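Oxidoreductase YdhF (Escherichia coli, PDB 1OG6) probably acts as an NADPH-dependent oxidoreductase of the aldo-keto reductase family, built as an alpha/beta barrel that binds the nicotinamide cofactor. Local coordinates at residues 78-83 and 117-122. Residues are numbered along the deposited sequence; the frame is centred on the assembly and turned at random.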
# COMPACT_ATOMS: atom_id res chain seq x y z
N MET C 78 -8.67 21.44 30.15
CA MET C 78 -8.47 20.20 29.41
C MET C 78 -8.91 20.27 27.96
O MET C 78 -9.54 21.24 27.52
CB MET C 78 -9.24 19.08 30.09
CG MET C 78 -10.71 19.39 30.26
SD MET C 78 -11.58 18.27 31.37
CE MET C 78 -12.90 17.76 30.31
N GLU C 79 -8.54 19.24 27.22
CA GLU C 79 -8.91 19.13 25.82
C GLU C 79 -9.76 17.87 25.77
O GLU C 79 -9.37 16.83 26.29
CB GLU C 79 -7.68 18.94 24.93
CG GLU C 79 -6.68 20.07 24.98
CD GLU C 79 -5.65 19.90 26.08
OE1 GLU C 79 -4.77 20.77 26.22
OE2 GLU C 79 -5.72 18.89 26.81
N ILE C 80 -10.94 17.97 25.17
CA ILE C 80 -11.81 16.81 25.08
C ILE C 80 -11.75 16.23 23.68
O ILE C 80 -11.86 16.94 22.68
CB ILE C 80 -13.26 17.19 25.48
CG1 ILE C 80 -13.28 17.62 26.94
CG2 ILE C 80 -14.18 16.01 25.29
CD1 ILE C 80 -14.66 17.87 27.50
N VAL C 81 -11.52 14.93 23.62
CA VAL C 81 -11.43 14.20 22.37
C VAL C 81 -12.55 13.17 22.38
O VAL C 81 -12.78 12.50 23.38
CB VAL C 81 -10.08 13.45 22.24
CG1 VAL C 81 -10.07 12.61 20.99
CG2 VAL C 81 -8.94 14.43 22.22
N SER C 82 -13.27 13.05 21.28
CA SER C 82 -14.34 12.08 21.23
C SER C 82 -14.46 11.58 19.81
O SER C 82 -13.85 12.13 18.89
CB SER C 82 -15.66 12.70 21.68
OG SER C 82 -16.59 11.69 22.02
N LYS C 83 -15.24 10.52 19.62
CA LYS C 83 -15.40 9.93 18.31
C LYS C 83 -16.87 9.66 18.04
O LYS C 83 -17.72 9.93 18.89
CB LYS C 83 -14.63 8.61 18.26
CG LYS C 83 -13.35 8.65 19.07
CD LYS C 83 -12.75 7.28 19.25
CE LYS C 83 -11.66 7.33 20.29
NZ LYS C 83 -12.20 7.63 21.64
N LEU C 117 -21.38 15.74 27.85
CA LEU C 117 -20.22 16.22 28.58
C LEU C 117 -20.44 17.61 29.20
O LEU C 117 -19.54 18.17 29.83
CB LEU C 117 -18.99 16.25 27.67
CG LEU C 117 -18.54 14.89 27.15
CD1 LEU C 117 -17.29 15.06 26.30
CD2 LEU C 117 -18.26 13.97 28.32
N ALA C 118 -21.63 18.16 29.01
CA ALA C 118 -21.95 19.48 29.54
C ALA C 118 -20.87 20.47 29.13
O ALA C 118 -20.41 21.27 29.94
CB ALA C 118 -22.04 19.43 31.06
N THR C 119 -20.48 20.41 27.86
CA THR C 119 -19.46 21.31 27.32
C THR C 119 -20.05 22.00 26.10
O THR C 119 -20.94 21.46 25.45
CB THR C 119 -18.18 20.53 26.93
OG1 THR C 119 -17.15 21.46 26.61
CG2 THR C 119 -18.44 19.63 25.74
N ASP C 120 -19.58 23.19 25.77
CA ASP C 120 -20.13 23.88 24.61
C ASP C 120 -19.41 23.55 23.31
O ASP C 120 -19.86 23.96 22.24
CB ASP C 120 -20.12 25.39 24.82
CG ASP C 120 -18.74 25.99 24.65
OD1 ASP C 120 -17.89 25.85 25.56
OD2 ASP C 120 -18.51 26.60 23.58
N HIS C 121 -18.29 22.83 23.41
CA HIS C 121 -17.51 22.46 22.23
C HIS C 121 -16.54 21.32 22.53
O HIS C 121 -16.21 21.05 23.68
CB HIS C 121 -16.71 23.65 21.71
CG HIS C 121 -15.54 23.99 22.58
ND1 HIS C 121 -15.67 24.36 23.90
CD2 HIS C 121 -14.21 24.00 22.32
CE1 HIS C 121 -14.48 24.58 24.42
NE2 HIS C 121 -13.57 24.37 23.48
N LEU C 122 -16.08 20.67 21.46
CA LEU C 122 -15.12 19.59 21.56
C LEU C 122 -13.85 20.08 20.88
O LEU C 122 -13.90 20.93 19.99
CB LEU C 122 -15.61 18.33 20.83
CG LEU C 122 -16.66 17.42 21.45
CD1 LEU C 122 -16.91 16.26 20.50
CD2 LEU C 122 -16.20 16.91 22.79
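In the alpha/beta barrel of this aldo-keto reductase, Ile80 on strand 79-87 meets Leu117 and Leu122, which bracket the turn from helix 103-116 into the neighbouring parallel strand 122-127. Ile80 turns its side chain outward, away from the barrel axis, and its CG2, anti to the backbone N (CG1 at chi1 -64°), touches both leucines. Ile80 and Leu117 meet tip to tip, with Ile80 CG2 3.4 Å from Leu117 CD1, whereas Leu122 crosses Ile80 at about a right angle and sets its CD2 3.3 Å from Ile80 CG2. Beta-branching suits isoleucine to the extended strand and keeps CG2 near the main chain; the leucines branch at CG and touch with terminal methyls. Leu122 CD1 also packs on Ser82 CB at 4.0 Å, and the small serine keeps its hydroxyl bonded to Glu61 of helix 60-69.

The turn between the leucines is compact. Ala118, with positive phi, ends the helix in a Schellman motif; alanine, though not the easiest residue there, brings only a CB to this exposed site. Thr119 OG1 donates a hydrogen bond to His121 O (3.1 Å), in the carbonyl plane, on a lone pair; Arg75 hydrogen-bonds Thr119 OG1 through NE and His121 O through NH1. Next along strand 79-87, Lys83 points away from this layer, pairs with Asp50 and touches NADP. Outward strand side chains packing against surrounding helices and loops, with the active site at the strands' C-terminal ends, characterise the TIM barrel.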